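Local coordinates for ferripyochelin binding protein (Pyrococcus horikoshii, PDB 1V3W) that probably catalyses the reversible hydration of carbon dioxide as a zinc-dependent gamma-class carbonic anhydrase and also binds calcium, at residues Ala89-Tyr94 against Ala107-His112; Glu48-Gly53 against Tyr70-Gly75. All coordinates share one frame; numbering follows the deposited sequence.

The two interactions illustrate how a left-handed beta-helix is built by stacking coils in register. Both lie in one parallel sheet of the chain, with strand order 49-52, 72-74, 90-91, 108-109, and their centres are about 11 Å apart. Interaction 2 (48-53 with 70-75) comes first along the chain; interaction 1 (89-94 with 107-112) follows one coil later. They meet directly, because strands 72-74 and 90-91 are neighbours: E73 N faces A89 O and E73 O faces V91 N, both probable hydrogen bonds. Together they form a continuous four-strand part of one wall. Zinc ligands H65 and H87 lie on strands 63-65 and 85-87 of the adjoining wall, their side chains about 6 Å from those of I50 and T72 respectively.

Interaction 1: residues Ala89-Tyr94 against Ala107-His112; sequences AKVGNY and AKIGDH
Two successive coils of the left-handed beta-helix run in step here, K90 and V91 pairing with K108 and I109 as short parallel strands before both segments turn a corner at Y94 and H112. K90 is held by two almost straight bonds: its N donates to A107 O at 3.0 Å, and its O receives I109 N at 2.8 Å. G92 N then reaches I109 O at 2.9 Å along a more bent path. On the buried face, A89 CB meets A107 CB at 4.1 Å, and V91 packs on I109; A107 and I109 also touch V121 of the next coil.

Past the strands a side chain joins the bonding. With chi1 at -48°, D111 CG lies beside its own backbone N, and OD1 accepts N93 N at 2.8 Å, on its anti side and 30° out of the carboxylate plane. The same oxygen sits over G92 CA, where a beta carbon would collide with it. The N93 amide lies beside this carboxylate, its own OD1 accepting E76 N one coil earlier, while D129 OD1 does likewise for D111 N. N93 O takes H112 N at 2.9 Å. Next to it the rings of Y94 and H112 run nearly parallel, 10° apart but offset, with little of one ring over the other and H112 CE1 3.5 Å from Y94 CG. Y77 and Y130 continue the row of rings, and H112 ND1 is hydrogen-bonded to T152 of helix 146-169. The chemistry thus changes just before the corner: the backbone amide of N93 is satisfied by a carboxylate, whose negative charge is likely to strengthen that bond.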
ATOM      1  N   ALA A  89       8.511   7.309  13.776  1.00  8.51           N
ATOM      2  CA  ALA A  89       8.771   8.733  13.636  1.00  9.44           C
ATOM      3  C   ALA A  89       7.882   9.614  14.494  1.00  6.93           C
ATOM      4  O   ALA A  89       6.832   9.187  14.985  1.00  8.17           O
ATOM      5  CB  ALA A  89       8.629   9.137  12.172  1.00 11.43           C
ATOM      6  N   LYS A  90       8.330  10.850  14.680  1.00  7.94           N
ATOM      7  CA  LYS A  90       7.588  11.844  15.437  1.00  8.20           C
ATOM      8  C   LYS A  90       7.020  12.829  14.428  1.00 10.83           C
ATOM      9  O   LYS A  90       7.757  13.390  13.616  1.00 10.04           O
ATOM     10  CB  LYS A  90       8.504  12.568  16.428  1.00 13.64           C
ATOM     11  CG  LYS A  90       8.819  11.746  17.663  1.00 24.45           C
ATOM     12  CD  LYS A  90       9.708  12.489  18.644  1.00 31.40           C
ATOM     13  CE  LYS A  90       9.896  11.682  19.921  1.00 42.50           C
ATOM     14  NZ  LYS A  90      10.450  10.325  19.651  1.00 43.62           N
ATOM     15  N   VAL A  91       5.705  13.014  14.468  1.00  8.55           N
ATOM     16  CA  VAL A  91       5.030  13.921  13.555  1.00  9.18           C
ATOM     17  C   VAL A  91       4.304  14.972  14.381  1.00  7.81           C
ATOM     18  O   VAL A  91       3.559  14.642  15.303  1.00  8.98           O
ATOM     19  CB  VAL A  91       4.022  13.160  12.662  1.00  7.39           C
ATOM     20  CG1 VAL A  91       3.319  14.124  11.724  1.00  8.63           C
ATOM     21  CG2 VAL A  91       4.747  12.079  11.863  1.00  7.33           C
ATOM     22  N   GLY A  92       4.539  16.237  14.047  1.00  8.29           N
ATOM     23  CA  GLY A  92       3.922  17.334  14.770  1.00  6.42           C
ATOM     24  C   GLY A  92       2.455  17.556  14.463  1.00  7.63           C
ATOM     25  O   GLY A  92       1.747  16.639  14.052  1.00  8.65           O
ATOM     26  N   ASN A  93       2.006  18.790  14.662  1.00  9.24           N
ATOM     27  CA  ASN A  93       0.615  19.157  14.429  1.00  7.11           C
ATOM     28  C   ASN A  93       0.408  19.805  13.064  1.00  8.50           C
ATOM     29  O   ASN A  93       1.304  20.468  12.543  1.00  9.65           O
ATOM     30  CB  ASN A  93       0.144  20.118  15.529  1.00  7.71           C
ATOM     31  CG  ASN A  93       0.354  19.556  16.924  1.00  6.69           C
ATOM     32  OD1 ASN A  93       0.036  18.402  17.193  1.00 10.23           O
ATOM     33  ND2 ASN A  93       0.883  20.380  17.824  1.00  7.51           N
ATOM     34  N   TYR A  94      -0.776  19.600  12.490  1.00  8.01           N
ATOM     35  CA  TYR A  94      -1.125  20.166  11.186  1.00  9.10           C
ATOM     36  C   TYR A  94      -0.125  19.727  10.128  1.00 10.97           C
ATOM     37  O   TYR A  94       0.490  20.552   9.445  1.00 10.41           O
ATOM     38  CB  TYR A  94      -1.160  21.696  11.270  1.00  8.23           C
ATOM     39  CG  TYR A  94      -2.034  22.209  12.387  1.00  8.44           C
ATOM     40  CD1 TYR A  94      -3.417  22.285  12.242  1.00  9.60           C
ATOM     41  CD2 TYR A  94      -1.479  22.567  13.614  1.00 11.04           C
ATOM     42  CE1 TYR A  94      -4.228  22.701  13.293  1.00  7.60           C
ATOM     43  CE2 TYR A  94      -2.279  22.978  14.674  1.00  9.57           C
ATOM     44  CZ  TYR A  94      -3.652  23.040  14.505  1.00  9.51           C
ATOM     45  OH  TYR A  94      -4.459  23.404  15.551  1.00  9.78           O
ATOM     46  N   ALA A 107      12.869  10.219  12.448  1.00 10.10           N
ATOM     47  CA  ALA A 107      12.533  11.474  11.791  1.00  9.59           C
ATOM     48  C   ALA A 107      11.661  12.312  12.717  1.00 10.31           C
ATOM     49  O   ALA A 107      10.887  11.774  13.513  1.00 11.78           O
ATOM     50  CB  ALA A 107      11.799  11.204  10.483  1.00 12.15           C
ATOM     51  N   LYS A 108      11.805  13.630  12.616  1.00 10.84           N
ATOM     52  CA  LYS A 108      11.032  14.563  13.427  1.00  9.68           C
ATOM     53  C   LYS A 108      10.420  15.570  12.464  1.00 10.73           C
ATOM     54  O   LYS A 108      11.122  16.420  11.917  1.00 13.85           O
ATOM     55  CB  LYS A 108      11.941  15.294  14.428  1.00 13.22           C
ATOM     56  CG  LYS A 108      11.189  15.988  15.567  1.00 23.05           C
ATOM     57  CD  LYS A 108      12.008  17.105  16.217  1.00 35.99           C
ATOM     58  CE  LYS A 108      11.221  17.790  17.329  1.00 39.06           C
ATOM     59  NZ  LYS A 108       9.753  17.714  17.089  1.00 45.56           N
ATOM     60  N   ILE A 109       9.116  15.458  12.235  1.00  8.61           N
ATOM     61  CA  ILE A 109       8.425  16.369  11.331  1.00 10.96           C
ATOM     62  C   ILE A 109       7.811  17.504  12.138  1.00 11.38           C
ATOM     63  O   ILE A 109       7.044  17.266  13.071  1.00 10.27           O
ATOM     64  CB  ILE A 109       7.296  15.651  10.560  1.00 11.76           C
ATOM     65  CG1 ILE A 109       7.816  14.344   9.949  1.00 14.64           C
ATOM     66  CG2 ILE A 109       6.763  16.561   9.465  1.00 12.91           C
ATOM     67  CD1 ILE A 109       8.983  14.526   8.999  1.00 15.16           C
ATOM     68  N   GLY A 110       8.157  18.736  11.778  1.00 12.15           N
ATOM     69  CA  GLY A 110       7.628  19.892  12.481  1.00 11.19           C
ATOM     70  C   GLY A 110       6.152  20.136  12.225  1.00 10.94           C
ATOM     71  O   GLY A 110       5.478  19.325  11.590  1.00 13.68           O
ATOM     72  N   ASP A 111       5.650  21.263  12.720  1.00 10.33           N
ATOM     73  CA  ASP A 111       4.245  21.611  12.551  1.00  8.72           C
ATOM     74  C   ASP A 111       4.003  22.359  11.248  1.00  8.58           C
ATOM     75  O   ASP A 111       4.891  23.049  10.744  1.00 10.37           O
ATOM     76  CB  ASP A 111       3.768  22.469  13.725  1.00 11.74           C
ATOM     77  CG  ASP A 111       4.154  21.888  15.067  1.00 10.97           C
ATOM     78  OD1 ASP A 111       4.023  20.658  15.252  1.00  9.10           O
ATOM     79  OD2 ASP A 111       4.585  22.667  15.942  1.00 10.79           O
ATOM     80  N   HIS A 112       2.793  22.223  10.711  1.00  9.09           N
ATOM     81  CA  HIS A 112       2.425  22.877   9.462  1.00  9.09           C
ATOM     82  C   HIS A 112       3.411  22.500   8.366  1.00 10.47           C
ATOM     83  O   HIS A 112       4.091  23.350   7.786  1.00 11.27           O
ATOM     84  CB  HIS A 112       2.390  24.394   9.648  1.00 10.20           C
ATOM     85  CG  HIS A 112       1.261  24.866  10.511  1.00 10.99           C
ATOM     86  ND1 HIS A 112      -0.061  24.720  10.153  1.00 11.09           N
ATOM     87  CD2 HIS A 112       1.257  25.480  11.718  1.00 12.90           C
ATOM     88  CE1 HIS A 112      -0.831  25.224  11.100  1.00 12.75           C
ATOM     89  NE2 HIS A 112      -0.057  25.691  12.062  1.00 12.04           N
TER

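Interaction 2: residues Glu48-Gly53 against Tyr70-Gly75; sequences EQIYVG and YPTEIG
Y51 lays its ring alongside the carboxylate of E73, the two planes only 19° apart and the side chains pointing the same way. E73 OE2 is 3.8 Å from Y51 CD2, while OE1 approaches Y51 CB at 3.8 Å. The ring edge also meets the backbone, CD2 lying 3.6 Å from I74 O, which sits near the ring plane. Both CG atoms are anti to their backbone N, Y51 with chi1 180°, giving the two side chains a shared initial course; a bend at chi2 then turns the E73 chain toward the ring. V30 and E32 of the preceding coil also touch Y51. An alanine in place of Y51 would keep CB beside OE1 but remove the ring, and would probably open a gap beside E73 and I74 O and leave the carboxylate freer to turn.

Beneath these side chains runs the parallel pairing of the left-handed beta-helix, one coil hydrogen-bonded to the next. T72 N donates to Q49 O, Y51 N to T72 O, and I74 N to Y51 O, the last at 2.8 Å. G53 N closes the series on I74 O at 2.9 Å, from above the carbonyl plane and 44° out of it.

I50, V52, T72 and I74 face the buried interior. There the T72 hydroxyl is not stranded: OG1 is hydrogen-bonded to the backbone O of the zinc ligand H65. Where the paired segment begins, E48 CB rests 3.5 Å from P71 CA, and P71 CB packs against Q49 O. The acid of E48 looks elsewhere, OE2 accepting G69 N, and Q49 NE2 is hydrogen-bonded to D28.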
ATOM      1  N   GLU A  48       6.978  -0.600  20.064  1.00  9.87           N
ATOM      2  CA  GLU A  48       6.793   0.650  20.799  1.00  9.22           C
ATOM      3  C   GLU A  48       5.361   1.134  20.576  1.00 12.84           C
ATOM      4  O   GLU A  48       4.647   0.627  19.711  1.00  8.58           O
ATOM      5  CB  GLU A  48       7.766   1.731  20.316  1.00  9.95           C
ATOM      6  CG  GLU A  48       9.248   1.426  20.509  1.00 10.27           C
ATOM      7  CD  GLU A  48       9.638   1.239  21.963  1.00 20.57           C
ATOM      8  OE1 GLU A  48       8.913   1.739  22.849  1.00 25.26           O
ATOM      9  OE2 GLU A  48      10.682   0.603  22.217  1.00 20.00           O
ATOM     10  N   GLN A  49       4.945   2.125  21.352  1.00  9.89           N
ATOM     11  CA  GLN A  49       3.599   2.665  21.233  1.00  7.34           C
ATOM     12  C   GLN A  49       3.389   3.494  19.970  1.00  8.06           C
ATOM     13  O   GLN A  49       4.322   4.102  19.437  1.00  8.66           O
ATOM     14  CB  GLN A  49       3.281   3.545  22.447  1.00 10.45           C
ATOM     15  CG  GLN A  49       1.874   4.141  22.440  1.00 12.51           C
ATOM     16  CD  GLN A  49       1.600   5.023  23.650  1.00 14.31           C
ATOM     17  OE1 GLN A  49       1.924   6.214  23.659  1.00 17.21           O
ATOM     18  NE2 GLN A  49       1.006   4.435  24.681  1.00 13.72           N
ATOM     19  N   ILE A  50       2.150   3.489  19.488  1.00  8.01           N
ATOM     20  CA  ILE A  50       1.759   4.307  18.346  1.00  7.24           C
ATOM     21  C   ILE A  50       0.689   5.214  18.929  1.00  7.27           C
ATOM     22  O   ILE A  50      -0.358   4.741  19.371  1.00  8.32           O
ATOM     23  CB  ILE A  50       1.143   3.480  17.204  1.00  6.77           C
ATOM     24  CG1 ILE A  50       2.207   2.561  16.606  1.00  6.50           C
ATOM     25  CG2 ILE A  50       0.582   4.419  16.131  1.00  8.78           C
ATOM     26  CD1 ILE A  50       1.647   1.516  15.666  1.00  6.79           C
ATOM     27  N   TYR A  51       0.973   6.513  18.957  1.00  6.19           N
ATOM     28  CA  TYR A  51       0.045   7.494  19.500  1.00  7.40           C
ATOM     29  C   TYR A  51      -0.477   8.393  18.387  1.00  6.04           C
ATOM     30  O   TYR A  51       0.309   8.937  17.612  1.00  7.59           O
ATOM     31  CB  TYR A  51       0.756   8.356  20.548  1.00  8.63           C
ATOM     32  CG  TYR A  51      -0.125   9.412  21.167  1.00 10.38           C
ATOM     33  CD1 TYR A  51      -0.837   9.155  22.338  1.00 12.21           C
ATOM     34  CD2 TYR A  51      -0.274  10.659  20.566  1.00 11.57           C
ATOM     35  CE1 TYR A  51      -1.678  10.120  22.894  1.00 10.96           C
ATOM     36  CE2 TYR A  51      -1.111  11.624  21.108  1.00  9.53           C
ATOM     37  CZ  TYR A  51      -1.807  11.348  22.268  1.00  9.73           C
ATOM     38  OH  TYR A  51      -2.635  12.313  22.785  1.00 14.57           O
ATOM     39  N   VAL A  52      -1.796   8.540  18.310  1.00  5.41           N
ATOM     40  CA  VAL A  52      -2.416   9.392  17.303  1.00  6.92           C
ATOM     41  C   VAL A  52      -3.231  10.478  18.004  1.00  6.65           C
ATOM     42  O   VAL A  52      -4.246  10.192  18.643  1.00  8.06           O
ATOM     43  CB  VAL A  52      -3.330   8.577  16.370  1.00  5.67           C
ATOM     44  CG1 VAL A  52      -3.895   9.472  15.277  1.00  7.45           C
ATOM     45  CG2 VAL A  52      -2.540   7.426  15.756  1.00 10.26           C
ATOM     46  N   GLY A  53      -2.773  11.721  17.867  1.00  7.84           N
ATOM     47  CA  GLY A  53      -3.424  12.854  18.506  1.00  9.46           C
ATOM     48  C   GLY A  53      -4.782  13.252  17.962  1.00  8.16           C
ATOM     49  O   GLY A  53      -5.211  12.774  16.915  1.00  8.71           O
ATOM     50  N   TYR A  70      12.070   3.500  19.177  1.00 13.93           N
ATOM     51  CA  TYR A  70      11.515   4.515  18.290  1.00 13.90           C
ATOM     52  C   TYR A  70      10.004   4.425  18.154  1.00 10.35           C
ATOM     53  O   TYR A  70       9.487   3.845  17.200  1.00 10.39           O
ATOM     54  CB  TYR A  70      12.157   4.407  16.907  1.00 16.66           C
ATOM     55  CG  TYR A  70      13.615   4.793  16.900  1.00 14.35           C
ATOM     56  CD1 TYR A  70      13.997   6.132  16.967  1.00 17.99           C
ATOM     57  CD2 TYR A  70      14.612   3.822  16.857  1.00 18.29           C
ATOM     58  CE1 TYR A  70      15.341   6.497  16.995  1.00 23.98           C
ATOM     59  CE2 TYR A  70      15.959   4.175  16.884  1.00 22.82           C
ATOM     60  CZ  TYR A  70      16.315   5.513  16.954  1.00 22.17           C
ATOM     61  OH  TYR A  70      17.644   5.867  16.983  1.00 29.75           O
ATOM     62  N   PRO A  71       9.271   4.992  19.116  1.00 11.65           N
ATOM     63  CA  PRO A  71       7.814   4.938  19.026  1.00 12.86           C
ATOM     64  C   PRO A  71       7.334   5.887  17.936  1.00 10.66           C
ATOM     65  O   PRO A  71       8.101   6.721  17.446  1.00 12.00           O
ATOM     66  CB  PRO A  71       7.370   5.377  20.417  1.00 15.57           C
ATOM     67  CG  PRO A  71       8.437   6.349  20.809  1.00 23.14           C
ATOM     68  CD  PRO A  71       9.702   5.650  20.364  1.00 12.68           C
ATOM     69  N   THR A  72       6.080   5.745  17.529  1.00  9.38           N
ATOM     70  CA  THR A  72       5.531   6.641  16.527  1.00  8.05           C
ATOM     71  C   THR A  72       4.553   7.539  17.254  1.00  8.30           C
ATOM     72  O   THR A  72       3.603   7.061  17.872  1.00  9.08           O
ATOM     73  CB  THR A  72       4.803   5.882  15.405  1.00  7.66           C
ATOM     74  OG1 THR A  72       5.766   5.208  14.585  1.00  8.07           O
ATOM     75  CG2 THR A  72       4.006   6.853  14.543  1.00  7.53           C
ATOM     76  N   GLU A  73       4.833   8.830  17.202  1.00  8.02           N
ATOM     77  CA  GLU A  73       3.951   9.786  17.835  1.00 10.73           C
ATOM     78  C   GLU A  73       3.437  10.771  16.815  1.00  9.88           C
ATOM     79  O   GLU A  73       4.208  11.511  16.201  1.00 11.00           O
ATOM     80  CB  GLU A  73       4.656  10.504  18.936  1.00 14.61           C
ATOM     81  CG  GLU A  73       3.826  11.657  19.434  1.00 25.01           C
ATOM     82  CD  GLU A  73       3.499  11.531  20.891  1.00 32.29           C
ATOM     83  OE1 GLU A  73       3.783  10.466  21.492  1.00 37.65           O
ATOM     84  OE2 GLU A  73       2.953  12.512  21.424  1.00 46.45           O
ATOM     85  N   ILE A  74       2.116  10.794  16.675  1.00  7.88           N
ATOM     86  CA  ILE A  74       1.460  11.670  15.719  1.00  7.55           C
ATOM     87  C   ILE A  74       0.708  12.760  16.470  1.00  7.40           C
ATOM     88  O   ILE A  74       0.003  12.479  17.440  1.00  7.89           O
ATOM     89  CB  ILE A  74       0.461  10.880  14.850  0.50 11.02           C
ATOM     90  CG1 ILE A  74       1.177   9.716  14.159  0.50 15.18           C
ATOM     91  CG2 ILE A  74      -0.178  11.802  13.829  1.00  8.95           C
ATOM     92  CD1 ILE A  74       2.295  10.139  13.236  0.50 14.76           C
ATOM     93  N   GLY A  75       0.868  14.001  16.018  1.00  7.44           N
ATOM     94  CA  GLY A  75       0.199  15.120  16.660  1.00  7.90           C
ATOM     95  C   GLY A  75      -1.260  15.276  16.272  1.00  8.65           C
ATOM     96  O   GLY A  75      -1.914  14.313  15.857  1.00  8.29           O
TER